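Local coordinates for SMI1/KNR4 family protein (Pseudomonas syringae pv. tomato, PDB 2PAG) that is of unknown function but binds calcium and belongs to the SMI1/KNR4 (SUKH) family, at residues F45-P59 against S123-S135. Sequence-based numbering, arbitrary orientation.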
loop_
_atom_site.group_PDB
_atom_site.type_symbol
_atom_site.label_atom_id
_atom_site.label_comp_id
_atom_site.label_asym_id
_atom_site.label_seq_id
_atom_site.Cartn_x
_atom_site.Cartn_y
_atom_site.Cartn_z
ATOM N N PHE A 45 6.220 -1.892 5.592
ATOM C CA PHE A 45 5.864 -2.533 4.335
ATOM C C PHE A 45 6.474 -1.724 3.177
ATOM O O PHE A 45 7.144 -2.266 2.294
ATOM C CB PHE A 45 4.336 -2.568 4.229
ATOM C CG PHE A 45 3.815 -2.969 2.881
ATOM C CD1 PHE A 45 3.518 -4.302 2.603
ATOM C CD2 PHE A 45 3.569 -2.007 1.906
ATOM C CE1 PHE A 45 2.976 -4.671 1.374
ATOM C CE2 PHE A 45 3.023 -2.365 0.664
ATOM C CZ PHE A 45 2.727 -3.702 0.403
ATOM N N LEU A 46 6.252 -0.418 3.185
ATOM C CA LEU A 46 6.794 0.420 2.123
ATOM C C LEU A 46 8.324 0.365 2.042
ATOM O O LEU A 46 8.899 0.371 0.950
ATOM C CB LEU A 46 6.338 1.863 2.319
ATOM C CG LEU A 46 4.832 2.096 2.165
ATOM C CD1 LEU A 46 4.500 3.535 2.523
ATOM C CD2 LEU A 46 4.400 1.787 0.732
ATOM N N LEU A 47 8.980 0.293 3.193
ATOM C CA LEU A 47 10.441 0.265 3.228
ATOM C C LEU A 47 11.065 -1.086 2.912
ATOM O O LEU A 47 12.272 -1.165 2.670
ATOM C CB LEU A 47 10.934 0.734 4.601
ATOM C CG LEU A 47 10.673 2.196 4.962
ATOM C CD1 LEU A 47 10.831 2.405 6.462
ATOM C CD2 LEU A 47 11.629 3.092 4.178
ATOM N N THR A 48 10.256 -2.142 2.896
ATOM C CA THR A 48 10.779 -3.482 2.656
ATOM C C THR A 48 10.294 -4.237 1.424
ATOM O O THR A 48 11.022 -5.080 0.897
ATOM C CB THR A 48 10.515 -4.383 3.874
ATOM O OG1 THR A 48 9.102 -4.538 4.067
ATOM C CG2 THR A 48 11.102 -3.762 5.108
ATOM N N VAL A 49 9.079 -3.959 0.962
ATOM C CA VAL A 49 8.563 -4.689 -0.193
ATOM C C VAL A 49 7.836 -3.883 -1.272
ATOM O O VAL A 49 7.277 -4.473 -2.194
ATOM C CB VAL A 49 7.626 -5.840 0.265
ATOM C CG1 VAL A 49 8.389 -6.805 1.159
ATOM C CG2 VAL A 49 6.426 -5.294 1.018
ATOM N N SER A 50 7.857 -2.551 -1.189
ATOM C CA SER A 50 7.143 -1.762 -2.193
ATOM C C SER A 50 7.795 -1.749 -3.577
ATOM O O SER A 50 7.306 -1.073 -4.490
ATOM C CB SER A 50 6.874 -0.324 -1.702
ATOM O OG SER A 50 8.044 0.462 -1.565
ATOM N N ASP A 51 8.892 -2.487 -3.738
ATOM C CA ASP A 51 9.541 -2.583 -5.046
ATOM C C ASP A 51 9.149 -3.914 -5.686
ATOM O O ASP A 51 9.617 -4.264 -6.774
ATOM C CB ASP A 51 11.066 -2.489 -4.907
ATOM C CG ASP A 51 11.655 -3.627 -4.094
ATOM O OD1 ASP A 51 10.981 -4.109 -3.162
ATOM O OD2 ASP A 51 12.811 -4.029 -4.375
ATOM N N VAL A 52 8.268 -4.645 -5.013
ATOM C CA VAL A 52 7.816 -5.944 -5.492
ATOM C C VAL A 52 6.632 -5.907 -6.461
ATOM O O VAL A 52 5.674 -5.128 -6.299
ATOM C CB VAL A 52 7.458 -6.874 -4.295
ATOM C CG1 VAL A 52 6.836 -8.167 -4.794
ATOM C CG2 VAL A 52 8.715 -7.173 -3.486
ATOM N N VAL A 53 6.730 -6.750 -7.485
ATOM C CA VAL A 53 5.695 -6.898 -8.498
ATOM C C VAL A 53 5.211 -8.340 -8.376
ATOM O O VAL A 53 6.012 -9.274 -8.481
ATOM C CB VAL A 53 6.273 -6.660 -9.909
ATOM C CG1 VAL A 53 5.187 -6.835 -10.954
ATOM C CG2 VAL A 53 6.885 -5.266 -9.988
ATOM N N TYR A 54 3.914 -8.524 -8.127
ATOM C CA TYR A 54 3.358 -9.867 -7.987
ATOM C C TYR A 54 1.839 -9.953 -8.119
ATOM O O TYR A 54 1.107 -9.073 -7.658
ATOM C CB TYR A 54 3.723 -10.475 -6.631
ATOM C CG TYR A 54 3.130 -11.856 -6.451
ATOM C CD1 TYR A 54 3.766 -12.978 -6.979
ATOM C CD2 TYR A 54 1.893 -12.029 -5.831
ATOM C CE1 TYR A 54 3.183 -14.237 -6.900
ATOM C CE2 TYR A 54 1.300 -13.285 -5.749
ATOM C CZ TYR A 54 1.951 -14.384 -6.286
ATOM O OH TYR A 54 1.369 -15.629 -6.220
ATOM N N GLY A 55 1.385 -11.037 -8.737
ATOM C CA GLY A 55 -0.038 -11.285 -8.882
ATOM C C GLY A 55 -0.863 -10.293 -9.671
ATOM O O GLY A 55 -0.384 -9.689 -10.633
ATOM N N SER A 56 -2.115 -10.131 -9.247
ATOM C CA SER A 56 -3.060 -9.240 -9.916
ATOM C C SER A 56 -3.327 -7.934 -9.174
ATOM O O SER A 56 -4.279 -7.223 -9.499
ATOM C CB SER A 56 -4.394 -9.961 -10.131
ATOM O OG SER A 56 -4.993 -10.310 -8.891
ATOM N N LEU A 57 -2.510 -7.631 -8.172
ATOM C CA LEU A 57 -2.665 -6.398 -7.404
ATOM C C LEU A 57 -1.363 -5.613 -7.413
ATOM O O LEU A 57 -0.282 -6.188 -7.340
ATOM C CB LEU A 57 -3.067 -6.707 -5.958
ATOM C CG LEU A 57 -4.486 -7.249 -5.746
ATOM C CD1 LEU A 57 -4.660 -7.692 -4.312
ATOM C CD2 LEU A 57 -5.503 -6.183 -6.096
ATOM N N GLU A 58 -1.478 -4.292 -7.523
ATOM C CA GLU A 58 -0.315 -3.419 -7.524
ATOM C C GLU A 58 -0.467 -2.433 -6.372
ATOM O O GLU A 58 -1.121 -1.394 -6.501
ATOM C CB GLU A 58 -0.218 -2.650 -8.837
ATOM C CG GLU A 58 0.044 -3.503 -10.052
ATOM C CD GLU A 58 0.110 -2.664 -11.310
ATOM O OE1 GLU A 58 -0.956 -2.230 -11.785
ATOM O OE2 GLU A 58 1.229 -2.421 -11.809
ATOM N N PRO A 59 0.134 -2.747 -5.220
ATOM C CA PRO A 59 0.026 -1.850 -4.072
ATOM C C PRO A 59 0.679 -0.487 -4.307
ATOM O O PRO A 59 1.416 -0.281 -5.277
ATOM C CB PRO A 59 0.709 -2.637 -2.952
ATOM C CG PRO A 59 0.593 -4.067 -3.402
ATOM C CD PRO A 59 0.888 -3.957 -4.864
ATOM N N SER A 123 -3.324 -6.495 10.144
ATOM C CA SER A 123 -2.164 -5.675 9.811
ATOM C C SER A 123 -1.896 -5.725 8.319
ATOM O O SER A 123 -2.457 -6.563 7.595
ATOM C CB SER A 123 -0.915 -6.181 10.540
ATOM O OG SER A 123 -0.401 -7.342 9.899
ATOM N N VAL A 124 -1.027 -4.825 7.863
ATOM C CA VAL A 124 -0.660 -4.774 6.458
ATOM C C VAL A 124 0.024 -6.078 6.058
ATOM O O VAL A 124 -0.057 -6.504 4.905
ATOM C CB VAL A 124 0.287 -3.588 6.183
ATOM C CG1 VAL A 124 0.954 -3.750 4.841
ATOM C CG2 VAL A 124 -0.497 -2.284 6.243
ATOM N N TRP A 125 0.698 -6.717 7.012
ATOM C CA TRP A 125 1.362 -7.975 6.707
ATOM C C TRP A 125 0.344 -9.113 6.550
ATOM O O TRP A 125 0.560 -10.036 5.759
ATOM C CB TRP A 125 2.414 -8.287 7.774
ATOM C CG TRP A 125 3.599 -7.356 7.668
ATOM C CD1 TRP A 125 4.076 -6.514 8.633
ATOM C CD2 TRP A 125 4.436 -7.159 6.517
ATOM N NE1 TRP A 125 5.154 -5.803 8.156
ATOM C CE2 TRP A 125 5.395 -6.180 6.859
ATOM C CE3 TRP A 125 4.467 -7.714 5.232
ATOM C CZ2 TRP A 125 6.377 -5.745 5.959
ATOM C CZ3 TRP A 125 5.443 -7.281 4.335
ATOM C CH2 TRP A 125 6.385 -6.305 4.707
ATOM N N HIS A 126 -0.765 -9.053 7.285
ATOM C CA HIS A 126 -1.809 -10.070 7.137
ATOM C C HIS A 126 -2.393 -9.899 5.743
ATOM O O HIS A 126 -2.683 -10.870 5.041
ATOM C CB HIS A 126 -2.933 -9.877 8.156
ATOM C CG HIS A 126 -2.591 -10.341 9.533
ATOM N ND1 HIS A 126 -1.796 -9.611 10.390
ATOM C CD2 HIS A 126 -2.934 -11.468 10.202
ATOM C CE1 HIS A 126 -1.666 -10.266 11.529
ATOM N NE2 HIS A 126 -2.348 -11.396 11.441
ATOM N N TRP A 127 -2.574 -8.644 5.351
ATOM C CA TRP A 127 -3.112 -8.337 4.036
ATOM C C TRP A 127 -2.150 -8.810 2.941
ATOM O O TRP A 127 -2.573 -9.379 1.936
ATOM C CB TRP A 127 -3.338 -6.832 3.898
ATOM C CG TRP A 127 -3.847 -6.446 2.548
ATOM C CD1 TRP A 127 -5.141 -6.503 2.108
ATOM C CD2 TRP A 127 -3.057 -6.048 1.422
ATOM N NE1 TRP A 127 -5.202 -6.171 0.772
ATOM C CE2 TRP A 127 -3.937 -5.886 0.328
ATOM C CE3 TRP A 127 -1.688 -5.816 1.229
ATOM C CZ2 TRP A 127 -3.489 -5.503 -0.941
ATOM C CZ3 TRP A 127 -1.246 -5.438 -0.031
ATOM C CH2 TRP A 127 -2.146 -5.285 -1.101
ATOM N N ALA A 128 -0.857 -8.572 3.136
ATOM C CA ALA A 128 0.135 -8.976 2.149
ATOM C C ALA A 128 0.163 -10.492 1.982
ATOM O O ALA A 128 0.261 -11.005 0.864
ATOM C CB ALA A 128 1.509 -8.472 2.560
ATOM N N ARG A 129 0.067 -11.199 3.103
ATOM C CA ARG A 129 0.108 -12.654 3.105
ATOM C C ARG A 129 -1.183 -13.301 2.637
ATOM O O ARG A 129 -1.161 -14.226 1.823
ATOM C CB ARG A 129 0.421 -13.161 4.514
ATOM C CG ARG A 129 0.545 -14.674 4.617
ATOM C CD ARG A 129 0.597 -15.111 6.064
ATOM N NE ARG A 129 -0.685 -14.908 6.728
ATOM C CZ ARG A 129 -0.840 -14.858 8.047
ATOM N NH1 ARG A 129 0.213 -14.999 8.842
ATOM N NH2 ARG A 129 -2.043 -14.668 8.570
ATOM N N ASP A 130 -2.306 -12.802 3.138
ATOM C CA ASP A 130 -3.597 -13.389 2.818
ATOM C C ASP A 130 -4.340 -12.834 1.606
ATOM O O ASP A 130 -5.291 -13.452 1.128
ATOM C CB ASP A 130 -4.485 -13.345 4.065
ATOM C CG ASP A 130 -3.812 -13.989 5.276
ATOM O OD1 ASP A 130 -3.012 -14.934 5.081
ATOM O OD2 ASP A 130 -4.083 -13.565 6.421
ATOM N N VAL A 131 -3.911 -11.682 1.102
ATOM C CA VAL A 131 -4.562 -11.103 -0.066
ATOM C C VAL A 131 -3.617 -10.942 -1.254
ATOM O O VAL A 131 -3.850 -11.504 -2.323
ATOM C CB VAL A 131 -5.194 -9.730 0.260
ATOM C CG1 VAL A 131 -5.820 -9.133 -1.001
ATOM C CG2 VAL A 131 -6.250 -9.890 1.349
ATOM N N TRP A 132 -2.544 -10.183 -1.072
ATOM C CA TRP A 132 -1.607 -9.963 -2.169
ATOM C C TRP A 132 -0.955 -11.261 -2.660
ATOM O O TRP A 132 -1.008 -11.572 -3.851
ATOM C CB TRP A 132 -0.537 -8.944 -1.742
ATOM C CG TRP A 132 0.311 -8.428 -2.883
ATOM C CD1 TRP A 132 0.090 -8.601 -4.223
ATOM C CD2 TRP A 132 1.501 -7.634 -2.775
ATOM N NE1 TRP A 132 1.067 -7.965 -4.952
ATOM C CE2 TRP A 132 1.947 -7.364 -4.089
ATOM C CE3 TRP A 132 2.231 -7.125 -1.693
ATOM C CZ2 TRP A 132 3.095 -6.605 -4.351
ATOM C CZ3 TRP A 132 3.369 -6.372 -1.952
ATOM C CH2 TRP A 132 3.790 -6.118 -3.270
ATOM N N LEU A 133 -0.378 -12.030 -1.740
ATOM C CA LEU A 133 0.286 -13.284 -2.099
ATOM C C LEU A 133 -0.689 -14.372 -2.538
ATOM O O LEU A 133 -0.273 -15.426 -3.026
ATOM C CB LEU A 133 1.126 -13.787 -0.925
ATOM C CG LEU A 133 2.480 -13.089 -0.777
ATOM C CD1 LEU A 133 3.108 -13.434 0.571
ATOM C CD2 LEU A 133 3.389 -13.514 -1.920
ATOM N N GLU A 134 -1.982 -14.119 -2.363
ATOM C CA GLU A 134 -3.004 -15.079 -2.768
ATOM C C GLU A 134 -3.663 -14.664 -4.081
ATOM O O GLU A 134 -4.603 -15.309 -4.541
ATOM C CB GLU A 134 -4.073 -15.217 -1.685
ATOM C CG GLU A 134 -3.629 -15.991 -0.458
ATOM C CD GLU A 134 -3.158 -17.398 -0.796
ATOM O OE1 GLU A 134 -3.853 -18.093 -1.566
ATOM O OE2 GLU A 134 -2.097 -17.810 -0.287
ATOM N N SER A 135 -3.170 -13.585 -4.683
ATOM C CA SER A 135 -3.724 -13.102 -5.943
ATOM C C SER A 135 -3.066 -13.792 -7.141
ATOM O O SER A 135 -3.614 -13.669 -8.256
ATOM C CB SER A 135 -3.568 -11.577 -6.060
ATOM O OG SER A 135 -2.216 -11.188 -6.239
ATOM O OXT SER A 135 -2.011 -14.440 -6.949
HETATM O O HOH W 1 -1.091 -16.259 -5.471
#
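Phe-45 and Val-124 bring the second half of helix 40-49 against the start of helix 124-132; the axes of segments 45-49 and 124-132 approach to 12.1 Å, their N-to-C directions 45° apart. Further on, the chain runs past the C-terminus, where Gly-55, within the type II' turn from Tyr-54 to Leu-57, lies beside Ser-135. The indole of Trp-132 lies against Val-52, Tyr-54, Leu-57 and Pro-59. Its NE1 donates to Tyr-54 O (2.9 Å), which it meets from above the carbonyl plane, and more weakly to Leu-57 O (3.3 Å). Pro-59 CG lies over the centre of the six-membered ring in a CH-pi contact, 3.5 Å from its centroid, while Val-52 O reaches the ring edge. Tyr-54 turns its edge toward the face of the five-membered ring (offset edge-to-face, planes at 67°). With CG swung opposite its backbone N (chi1 169°), Phe-45 is a knob among Val-124, Trp-125, Ala-128 and Trp-132; its CZ touches Trp-132 CZ3 at 3.6 Å, rim to rim. Phe-45, Tyr-54, Trp-125 and Trp-132 thus form an aromatic cluster joining helix 40-49 and its following loop to the C-terminal helix. Ser-135 OG accepts from Ser-56 N (3.2 Å) and donates to Trp-132 O, and one water joins Tyr-54 OH to Leu-133 O and Ser-135 OXT. Trp-125 NE1 hydrogen-bonds Glu-44 OE1. Helix 2-11 packs on Tyr-54, Trp-125 and Leu-133, strand 88-93, outermost in the antiparallel sheet, on Leu-57, Val-124 and Trp-127.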